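Local structure of calcium-regulated actin-bundling protein (Dictyostelium discoideum, 4X3N) at residues R198-E203 with P232-L237; I98-Y103 with K134-L139; T250-Y255 with G274-M279. The protein binds and bundles actin filaments, binds calcium, and may contribute to the structure and reorganization of filopodia and pseudopodia during cell movement. All blocks are in the same frame, centred on the assembly; numbering follows the deposited sequence.

Contact 1. Residues R198-E203 with P232-L237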
loop_
_atom_site.group_PDB
_atom_site.type_symbol
_atom_site.label_atom_id
_atom_site.label_comp_id
_atom_site.label_asym_id
_atom_site.label_seq_id
_atom_site.Cartn_x
_atom_site.Cartn_y
_atom_site.Cartn_z
ATOM N N ARG A 198 1.340 -7.795 -27.321
ATOM C CA ARG A 198 1.408 -8.764 -26.169
ATOM C C ARG A 198 1.099 -10.182 -26.639
ATOM O O ARG A 198 1.804 -11.076 -26.319
ATOM C CB ARG A 198 0.472 -8.370 -25.024
ATOM C CG ARG A 198 0.209 -9.433 -23.927
ATOM C CD ARG A 198 -0.561 -8.871 -22.720
ATOM N NE ARG A 198 0.015 -7.606 -22.296
ATOM C CZ ARG A 198 -0.445 -6.834 -21.305
ATOM N NH1 ARG A 198 -1.514 -7.180 -20.612
ATOM N NH2 ARG A 198 0.190 -5.714 -20.999
ATOM N N ALA A 199 -0.010 -10.373 -27.335
ATOM C CA ALA A 199 -0.378 -11.689 -27.844
ATOM C C ALA A 199 0.794 -12.297 -28.652
ATOM O O ALA A 199 1.185 -13.437 -28.411
ATOM C CB ALA A 199 -1.607 -11.571 -28.738
ATOM N N TYR A 200 1.358 -11.537 -29.583
ATOM C CA TYR A 200 2.513 -11.991 -30.394
ATOM C C TYR A 200 3.784 -12.300 -29.600
ATOM O O TYR A 200 4.396 -13.366 -29.748
ATOM C CB TYR A 200 2.807 -10.978 -31.489
ATOM C CG TYR A 200 4.142 -11.147 -32.218
ATOM C CD1 TYR A 200 4.304 -12.092 -33.242
ATOM C CD2 TYR A 200 5.194 -10.293 -31.961
ATOM C CE1 TYR A 200 5.493 -12.202 -33.933
ATOM C CE2 TYR A 200 6.392 -10.381 -32.655
ATOM C CZ TYR A 200 6.539 -11.333 -33.630
ATOM O OH TYR A 200 7.751 -11.414 -34.268
ATOM N N GLU A 201 4.166 -11.401 -28.713
ATOM C CA GLU A 201 5.355 -11.645 -27.895
ATOM C C GLU A 201 5.112 -12.727 -26.880
ATOM O O GLU A 201 6.033 -13.449 -26.526
ATOM C CB GLU A 201 5.831 -10.390 -27.193
ATOM C CG GLU A 201 6.209 -9.311 -28.152
ATOM C CD GLU A 201 7.612 -9.430 -28.765
ATOM O OE1 GLU A 201 8.296 -10.444 -28.655
ATOM O OE2 GLU A 201 7.984 -8.451 -29.419
ATOM N N GLU A 202 3.866 -12.933 -26.426
ATOM C CA GLU A 202 3.687 -14.047 -25.437
ATOM C C GLU A 202 3.827 -15.388 -26.101
ATOM O O GLU A 202 4.422 -16.337 -25.557
ATOM C CB GLU A 202 2.353 -13.923 -24.675
ATOM C CG GLU A 202 2.499 -12.980 -23.470
ATOM C CD GLU A 202 1.182 -12.595 -22.827
ATOM O OE1 GLU A 202 0.133 -12.966 -23.411
ATOM O OE2 GLU A 202 1.212 -11.919 -21.758
ATOM N N GLU A 203 3.268 -15.492 -27.271
ATOM C CA GLU A 203 3.423 -16.715 -28.012
ATOM C C GLU A 203 4.887 -16.996 -28.430
ATOM O O GLU A 203 5.293 -18.109 -28.492
ATOM C CB GLU A 203 2.620 -16.594 -29.271
ATOM C CG GLU A 203 2.845 -17.694 -30.291
ATOM C CD GLU A 203 2.290 -19.015 -29.832
ATOM O OE1 GLU A 203 1.870 -19.150 -28.659
ATOM O OE2 GLU A 203 2.314 -19.964 -30.641
ATOM N N PRO A 232 -0.585 -16.482 -37.459
ATOM C CA PRO A 232 -1.774 -15.697 -37.258
ATOM C C PRO A 232 -1.561 -14.479 -36.411
ATOM O O PRO A 232 -2.073 -13.425 -36.723
ATOM C CB PRO A 232 -2.726 -16.653 -36.525
ATOM C CG PRO A 232 -1.976 -17.886 -36.245
ATOM C CD PRO A 232 -0.805 -17.911 -37.179
ATOM N N LEU A 233 -0.884 -14.649 -35.294
ATOM C CA LEU A 233 -0.761 -13.550 -34.314
ATOM C C LEU A 233 0.031 -12.385 -34.931
ATOM O O LEU A 233 -0.272 -11.221 -34.689
ATOM C CB LEU A 233 -0.107 -14.044 -33.037
ATOM C CG LEU A 233 -0.900 -15.169 -32.344
ATOM C CD1 LEU A 233 -0.143 -15.828 -31.209
ATOM C CD2 LEU A 233 -2.208 -14.605 -31.848
ATOM N N LYS A 234 0.992 -12.704 -35.777
ATOM C CA LYS A 234 1.749 -11.654 -36.414
ATOM C C LYS A 234 0.855 -11.020 -37.451
ATOM O O LYS A 234 0.785 -9.812 -37.585
ATOM C CB LYS A 234 3.041 -12.164 -37.027
ATOM C CG LYS A 234 3.833 -11.058 -37.749
ATOM C CD LYS A 234 3.922 -9.837 -36.836
ATOM C CE LYS A 234 5.258 -9.119 -36.846
ATOM N NZ LYS A 234 5.321 -8.358 -38.099
ATOM N N GLU A 235 0.091 -11.840 -38.160
ATOM C CA GLU A 235 -0.863 -11.279 -39.075
ATOM C C GLU A 235 -1.843 -10.272 -38.401
ATOM O O GLU A 235 -2.148 -9.214 -38.936
ATOM C CB GLU A 235 -1.641 -12.419 -39.760
ATOM C CG GLU A 235 -2.708 -11.938 -40.738
ATOM C CD GLU A 235 -3.478 -13.113 -41.386
ATOM O OE1 GLU A 235 -3.479 -13.225 -42.621
ATOM O OE2 GLU A 235 -4.086 -13.900 -40.635
ATOM N N GLN A 236 -2.376 -10.648 -37.266
ATOM C CA GLN A 236 -3.352 -9.822 -36.574
ATOM C C GLN A 236 -2.668 -8.502 -36.163
ATOM O O GLN A 236 -3.261 -7.422 -36.236
ATOM C CB GLN A 236 -3.850 -10.561 -35.350
ATOM C CG GLN A 236 -4.782 -11.756 -35.619
ATOM C CD GLN A 236 -6.096 -11.317 -36.231
ATOM O OE1 GLN A 236 -6.682 -10.262 -35.865
ATOM N NE2 GLN A 236 -6.605 -12.137 -37.161
ATOM N N LEU A 237 -1.419 -8.593 -35.736
ATOM C CA LEU A 237 -0.651 -7.370 -35.376
ATOM C C LEU A 237 -0.496 -6.472 -36.581
ATOM O O LEU A 237 -0.829 -5.274 -36.539
ATOM C CB LEU A 237 0.690 -7.791 -34.794
ATOM C CG LEU A 237 1.709 -6.726 -34.415
ATOM C CD1 LEU A 237 1.101 -5.655 -33.584
ATOM C CD2 LEU A 237 2.842 -7.376 -33.652
#
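Tyr200 and Leu233 mark the level at which helices 181-211 and 232-255 come together, their CA atoms 5.3 Å apart. Lys234 crosses the Tyr200 ring obliquely. CB of Lys234 lies 3.9 Å from CE1 of Tyr200. CG stands anti to the backbone N (chi1 178°), and the chain then bends at each later torsion. CD sits above one face of the ring, displaced toward the rim, and CE of Lys234 comes to 4.1 Å from CZ of Tyr200. NZ of Lys234 ends 5.9 Å from the centroid of the Tyr200 ring, so any cation-pi attraction is at most weak; its hydrogen bonds go to Asn238 OD1 and to the carbonyl O of Tyr290. The phenol OH of Tyr200 in turn is hydrogen-bonded to Asp229.

The two short segments run at 156° with axes 8.8 Å apart, the geometry of an antiparallel helical pair, here within the C-terminal actin-bundling family region; Tyr290 of helix 273-290 touches both Tyr200 and Leu237. CD2 of Leu237 approaches CD2 of Tyr200 obliquely at 4.1 Å. Leu233 turns to Glu203 and crosses it at about a right angle, its CD1 packing 3.5 Å from CB of Glu203 and nearly as close to CG. The same methyl of Leu233 lies 3.9 Å from the carbonyl O of Ala199, while the Glu203 carboxylate pairs with Arg206.

Contact 2. Residues I98-Y103 with K134-L139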
loop_
_atom_site.group_PDB
_atom_site.type_symbol
_atom_site.label_atom_id
_atom_site.label_comp_id
_atom_site.label_asym_id
_atom_site.label_seq_id
_atom_site.Cartn_x
_atom_site.Cartn_y
_atom_site.Cartn_z
ATOM N N ILE A 98 9.356 4.803 -4.595
ATOM C CA ILE A 98 9.462 4.521 -5.991
ATOM C C ILE A 98 9.713 5.814 -6.851
ATOM O O ILE A 98 10.489 5.775 -7.799
ATOM C CB ILE A 98 8.236 3.764 -6.494
ATOM C CG1 ILE A 98 7.999 2.476 -5.705
ATOM C CG2 ILE A 98 8.425 3.425 -7.943
ATOM C CD1 ILE A 98 9.180 1.497 -5.654
ATOM N N ALA A 99 9.058 6.933 -6.516
ATOM C CA ALA A 99 9.335 8.231 -7.123
ATOM C C ALA A 99 10.775 8.616 -7.046
ATOM O O ALA A 99 11.385 9.110 -8.027
ATOM C CB ALA A 99 8.477 9.335 -6.509
ATOM N N LEU A 100 11.349 8.421 -5.882
ATOM C CA LEU A 100 12.764 8.606 -5.711
ATOM C C LEU A 100 13.616 7.826 -6.715
ATOM O O LEU A 100 14.541 8.356 -7.306
ATOM C CB LEU A 100 13.109 8.241 -4.275
ATOM C CG LEU A 100 14.398 8.792 -3.760
ATOM C CD1 LEU A 100 14.407 8.876 -2.244
ATOM C CD2 LEU A 100 15.521 7.903 -4.261
ATOM N N TYR A 101 13.322 6.564 -6.935
ATOM C CA TYR A 101 14.052 5.794 -7.925
ATOM C C TYR A 101 13.795 6.384 -9.333
ATOM O O TYR A 101 14.683 6.384 -10.193
ATOM C CB TYR A 101 13.618 4.293 -7.944
ATOM C CG TYR A 101 13.959 3.380 -6.756
ATOM C CD1 TYR A 101 15.203 3.414 -6.138
ATOM C CD2 TYR A 101 13.088 2.371 -6.362
ATOM C CE1 TYR A 101 15.536 2.531 -5.080
ATOM C CE2 TYR A 101 13.410 1.457 -5.347
ATOM C CZ TYR A 101 14.646 1.531 -4.692
ATOM O OH TYR A 101 14.963 0.633 -3.654
ATOM N N PHE A 102 12.578 6.835 -9.599
ATOM C CA PHE A 102 12.247 7.512 -10.853
ATOM C C PHE A 102 13.134 8.711 -11.083
ATOM O O PHE A 102 13.829 8.794 -12.096
ATOM C CB PHE A 102 10.746 7.861 -10.900
ATOM C CG PHE A 102 10.364 8.895 -11.907
ATOM C CD1 PHE A 102 10.442 8.637 -13.224
ATOM C CD2 PHE A 102 9.852 10.116 -11.495
ATOM C CE1 PHE A 102 10.072 9.584 -14.149
ATOM C CE2 PHE A 102 9.495 11.096 -12.409
ATOM C CZ PHE A 102 9.591 10.825 -13.748
ATOM N N TYR A 103 13.191 9.613 -10.144
ATOM C CA TYR A 103 13.935 10.825 -10.376
ATOM C C TYR A 103 15.434 10.539 -10.465
ATOM O O TYR A 103 16.153 11.187 -11.215
ATOM C CB TYR A 103 13.693 11.801 -9.244
ATOM C CG TYR A 103 12.501 12.663 -9.416
ATOM C CD1 TYR A 103 12.568 13.829 -10.173
ATOM C CD2 TYR A 103 11.300 12.304 -8.815
ATOM C CE1 TYR A 103 11.440 14.625 -10.347
ATOM C CE2 TYR A 103 10.190 13.066 -8.963
ATOM C CZ TYR A 103 10.246 14.225 -9.732
ATOM O OH TYR A 103 9.115 14.961 -9.832
ATOM N N LYS A 134 16.450 15.600 0.463
ATOM C CA LYS A 134 15.958 16.789 -0.241
ATOM C C LYS A 134 14.858 16.410 -1.252
ATOM O O LYS A 134 13.873 17.102 -1.426
ATOM C CB LYS A 134 17.090 17.436 -1.013
ATOM C CG LYS A 134 18.224 17.899 -0.146
ATOM C CD LYS A 134 17.872 19.171 0.573
ATOM C CE LYS A 134 19.125 20.039 0.591
ATOM N NZ LYS A 134 18.951 21.270 1.400
ATOM N N ARG A 135 15.075 15.300 -1.924
ATOM C CA ARG A 135 14.091 14.780 -2.855
ATOM C C ARG A 135 12.734 14.624 -2.153
ATOM O O ARG A 135 11.773 15.152 -2.616
ATOM C CB ARG A 135 14.515 13.422 -3.395
ATOM C CG ARG A 135 13.651 12.871 -4.502
ATOM C CD ARG A 135 14.449 12.881 -5.765
ATOM N NE ARG A 135 14.222 14.082 -6.500
ATOM C CZ ARG A 135 14.991 14.537 -7.487
ATOM N NH1 ARG A 135 16.095 13.905 -7.890
ATOM N NH2 ARG A 135 14.617 15.653 -8.085
ATOM N N LYS A 136 12.657 13.892 -1.053
ATOM C CA LYS A 136 11.339 13.606 -0.441
ATOM C C LYS A 136 10.685 14.846 0.067
ATOM O O LYS A 136 9.498 15.025 -0.030
ATOM C CB LYS A 136 11.442 12.561 0.682
ATOM C CG LYS A 136 11.585 11.173 0.123
ATOM C CD LYS A 136 11.125 10.177 1.129
ATOM C CE LYS A 136 11.105 8.808 0.505
ATOM N NZ LYS A 136 10.699 7.867 1.548
ATOM N N GLN A 137 11.497 15.754 0.549
ATOM C CA GLN A 137 11.038 17.078 0.948
ATOM C C GLN A 137 10.481 17.891 -0.236
ATOM O O GLN A 137 9.466 18.599 -0.095
ATOM C CB GLN A 137 12.215 17.823 1.553
ATOM C CG GLN A 137 11.895 19.183 2.181
ATOM C CD GLN A 137 13.193 19.902 2.635
ATOM O OE1 GLN A 137 14.241 19.279 2.900
ATOM N NE2 GLN A 137 13.119 21.218 2.717
ATOM N N GLU A 138 11.082 17.753 -1.410
ATOM C CA GLU A 138 10.485 18.437 -2.576
ATOM C C GLU A 138 9.166 17.750 -2.991
ATOM O O GLU A 138 8.263 18.389 -3.407
ATOM C CB GLU A 138 11.429 18.429 -3.747
ATOM C CG GLU A 138 10.951 19.242 -4.944
ATOM C CD GLU A 138 12.105 19.549 -5.881
ATOM O OE1 GLU A 138 12.631 20.674 -5.773
ATOM O OE2 GLU A 138 12.503 18.662 -6.670
ATOM N N LEU A 139 9.105 16.440 -2.905
ATOM C CA LEU A 139 7.856 15.735 -3.294
ATOM C C LEU A 139 6.705 16.238 -2.453
ATOM O O LEU A 139 5.647 16.557 -2.938
ATOM C CB LEU A 139 8.008 14.201 -3.099
ATOM C CG LEU A 139 9.084 13.509 -3.938
ATOM C CD1 LEU A 139 8.963 12.007 -3.808
ATOM C CD2 LEU A 139 9.028 13.895 -5.399
#
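Tyr103 on helix 96-111 meets Arg135 on helix 132-143, the helix that leads into the calcium-binding loop of an EF-hand-like helix-loop-helix, whose ion is coordinated by Asp144, Asn146, Asp148, Arg150 and Glu155. The local axes stand 10.3 Å apart at 111°, so side chains rather than backbones bridge the gap. CG of Arg135 is anti to its backbone N (chi1 -173°), the chain bends at chi2 and chi3, and the arginine passes Tyr103 at a slant. The guanidinium plane is 19° from that of the ring. CB and CD1 of Tyr103 lie over one face of the Arg135 guanidinium, CB 3.3 Å above the plane and toward its rim, and NH2 of Arg135 reaches CD1 of Tyr103 at 3.4 Å. NH2 also donates to the carbonyl O of Gln128, which ties the group to the preceding loop, whereas its ion pair with Glu138 is long. An alanine in place of Arg135 would probably leave the Gln128 carbonyl without this donor and open a gap beside CB and CG of Tyr103. The aliphatic part of the arginine contributes too, with CG of Arg135 4.2 Å from CG of Leu100.

Leu139 carries the contact toward the calcium loop. Val151 of strand 150-152 touches both Leu139 and Ala99. CG of Leu139 is anti to the carbonyl carbon, and the two methyls divide the work: CD2 of Leu139 packs 3.8 Å from CE2 of Tyr103. The other methyl, CD1 of Leu139, rests 3.8 Å from CB of Ala99.

Contact 3. Residues T250-Y255 with G274-M279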
loop_
_atom_site.group_PDB
_atom_site.type_symbol
_atom_site.label_atom_id
_atom_site.label_comp_id
_atom_site.label_asym_id
_atom_site.label_seq_id
_atom_site.Cartn_x
_atom_site.Cartn_y
_atom_site.Cartn_z
ATOM N N THR A 250 -7.226 9.870 -39.787
ATOM C CA THR A 250 -8.477 10.611 -39.826
ATOM C C THR A 250 -8.578 11.558 -38.664
ATOM O O THR A 250 -9.014 12.696 -38.839
ATOM C CB THR A 250 -9.816 9.807 -40.079
ATOM O OG1 THR A 250 -10.618 9.739 -38.908
ATOM C CG2 THR A 250 -9.625 8.475 -40.664
ATOM N N ALA A 251 -8.135 11.158 -37.479
ATOM C CA ALA A 251 -8.040 12.108 -36.351
ATOM C C ALA A 251 -7.116 13.290 -36.643
ATOM O O ALA A 251 -7.438 14.419 -36.334
ATOM C CB ALA A 251 -7.530 11.407 -35.103
ATOM N N SER A 252 -5.975 13.035 -37.237
ATOM C CA SER A 252 -4.989 14.103 -37.465
ATOM C C SER A 252 -5.535 15.108 -38.526
ATOM O O SER A 252 -5.568 16.319 -38.313
ATOM C CB SER A 252 -3.665 13.464 -37.901
ATOM O OG SER A 252 -3.204 12.491 -36.919
ATOM N N LYS A 253 -6.021 14.587 -39.653
ATOM C CA LYS A 253 -6.683 15.427 -40.656
ATOM C C LYS A 253 -7.748 16.295 -40.050
ATOM O O LYS A 253 -7.891 17.446 -40.428
ATOM C CB LYS A 253 -7.315 14.600 -41.794
ATOM C CG LYS A 253 -6.673 14.744 -43.182
ATOM C CD LYS A 253 -5.137 14.652 -43.182
ATOM C CE LYS A 253 -4.572 13.680 -44.222
ATOM N NZ LYS A 253 -4.424 12.277 -43.698
ATOM N N LYS A 254 -8.540 15.745 -39.149
ATOM C CA LYS A 254 -9.620 16.517 -38.609
ATOM C C LYS A 254 -9.166 17.555 -37.628
ATOM O O LYS A 254 -9.783 18.582 -37.578
ATOM C CB LYS A 254 -10.691 15.659 -37.973
ATOM C CG LYS A 254 -11.856 16.486 -37.507
ATOM C CD LYS A 254 -13.151 15.709 -37.585
ATOM C CE LYS A 254 -14.240 16.435 -36.808
ATOM N NZ LYS A 254 -15.540 15.788 -37.085
ATOM N N TYR A 255 -8.116 17.310 -36.840
ATOM C CA TYR A 255 -7.769 18.225 -35.722
ATOM C C TYR A 255 -6.348 18.756 -35.682
ATOM O O TYR A 255 -6.030 19.513 -34.802
ATOM C CB TYR A 255 -7.982 17.516 -34.396
ATOM C CG TYR A 255 -9.388 17.215 -34.121
ATOM C CD1 TYR A 255 -10.259 18.217 -33.762
ATOM C CD2 TYR A 255 -9.855 15.912 -34.182
ATOM C CE1 TYR A 255 -11.564 17.937 -33.473
ATOM C CE2 TYR A 255 -11.154 15.630 -33.913
ATOM C CZ TYR A 255 -12.008 16.639 -33.560
ATOM O OH TYR A 255 -13.331 16.334 -33.311
ATOM N N GLY A 274 -1.428 18.089 -28.809
ATOM C CA GLY A 274 -0.546 17.164 -28.096
ATOM C C GLY A 274 -0.996 15.718 -28.397
ATOM O O GLY A 274 -0.185 14.807 -28.582
ATOM N N ALA A 275 -2.297 15.517 -28.404
ATOM C CA ALA A 275 -2.823 14.178 -28.635
ATOM C C ALA A 275 -2.471 13.751 -30.014
ATOM O O ALA A 275 -2.116 12.614 -30.218
ATOM C CB ALA A 275 -4.317 14.168 -28.460
ATOM N N ILE A 276 -2.495 14.700 -30.963
ATOM C CA ILE A 276 -2.176 14.395 -32.348
ATOM C C ILE A 276 -0.730 14.064 -32.431
ATOM O O ILE A 276 -0.373 13.028 -32.951
ATOM C CB ILE A 276 -2.616 15.517 -33.339
ATOM C CG1 ILE A 276 -4.132 15.719 -33.355
ATOM C CG2 ILE A 276 -2.077 15.227 -34.725
ATOM C CD1 ILE A 276 -4.943 14.462 -33.616
ATOM N N TRP A 277 0.137 14.884 -31.838
ATOM C CA TRP A 277 1.562 14.586 -31.866
ATOM C C TRP A 277 1.868 13.203 -31.206
ATOM O O TRP A 277 2.675 12.415 -31.701
ATOM C CB TRP A 277 2.350 15.715 -31.148
ATOM C CG TRP A 277 3.872 15.489 -31.141
ATOM C CD1 TRP A 277 4.797 16.011 -32.035
ATOM C CD2 TRP A 277 4.628 14.695 -30.223
ATOM N NE1 TRP A 277 6.062 15.589 -31.709
ATOM C CE2 TRP A 277 5.987 14.765 -30.621
ATOM C CE3 TRP A 277 4.290 13.906 -29.118
ATOM C CZ2 TRP A 277 7.000 14.072 -29.948
ATOM C CZ3 TRP A 277 5.295 13.234 -28.442
ATOM C CH2 TRP A 277 6.640 13.321 -28.864
ATOM N N TRP A 278 1.236 12.918 -30.062
ATOM C CA TRP A 278 1.599 11.698 -29.296
ATOM C C TRP A 278 1.227 10.464 -30.080
ATOM O O TRP A 278 1.985 9.520 -30.211
ATOM C CB TRP A 278 0.845 11.686 -27.958
ATOM C CG TRP A 278 1.289 10.613 -27.031
ATOM C CD1 TRP A 278 0.823 9.300 -26.983
ATOM C CD2 TRP A 278 2.267 10.717 -25.998
ATOM N NE1 TRP A 278 1.415 8.643 -25.982
ATOM C CE2 TRP A 278 2.320 9.472 -25.358
ATOM C CE3 TRP A 278 3.084 11.753 -25.522
ATOM C CZ2 TRP A 278 3.200 9.218 -24.294
ATOM C CZ3 TRP A 278 3.947 11.498 -24.450
ATOM C CH2 TRP A 278 3.980 10.266 -23.841
ATOM N N MET A 279 0.023 10.489 -30.612
ATOM C CA MET A 279 -0.450 9.321 -31.353
ATOM C C MET A 279 0.377 9.049 -32.577
ATOM O O MET A 279 0.695 7.923 -32.871
ATOM C CB MET A 279 -1.920 9.515 -31.727
ATOM C CG MET A 279 -2.826 9.329 -30.532
ATOM S SD MET A 279 -4.571 9.245 -30.978
ATOM C CE MET A 279 -4.739 10.678 -32.107
#
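This is a small, mainly apolar contact between the C-terminal end of helix 232-255 and the N-terminal part of helix 273-290, burying 180 Å² in all, with no hydrogen bond between the two segments. Ile276 carries most of it, reaching toward Ala251, Ser252 and Tyr255. Its CG1 is anti to the carbonyl carbon and its CG2 anti to the backbone N (chi1 -63°); CG2 of Ile276 lies 3.7 Å from OG of Ser252. CD1 of Ile276 meets the backbone instead, 3.7 Å from the carbonyl O of Ala251. CG1 of Ile276 lies 4.4 Å from CB of Tyr255, whose hydroxyl is hydrogen-bonded to Glu182.

One turn further on, Met279 bends at chi3 and its CE comes 4.2 Å from CB of Ala251; both residues also touch Ala186 of helix 181-211. The Ser252 hydroxyl, although it lies against a methyl group, has polar partners in the carbonyl O of Val248 and ND2 of Asn280. The local axes are 10.0 Å apart at 150°, and this antiparallel pairing, with helix 181-211 packed against both residues of the Ala251-Met279 pair, is as in an up-down-up three-helix bundle, its successive long helices antiparallel.

Overall arrangement
Along the chain, contact 2 closes before contact 1 opens, and contact 1 closes before contact 3 opens. Contacts 1 and 3 share helix 232-255, using its beginning and its end; their centres are 27 Å apart, so they sample separate levels of the elongated helical bundle formed with helices 181-211 and 273-290. Contact 2 belongs to the calcium-binding part and lies on the opposite side of the chain's centre from both, its centre 38 Å from that of contact 1 and 34 Å from that of contact 3. No two contacts touch. The chain thus joins a calcium-binding helical region to a long helical bundle overlapping the actin-bundling family region.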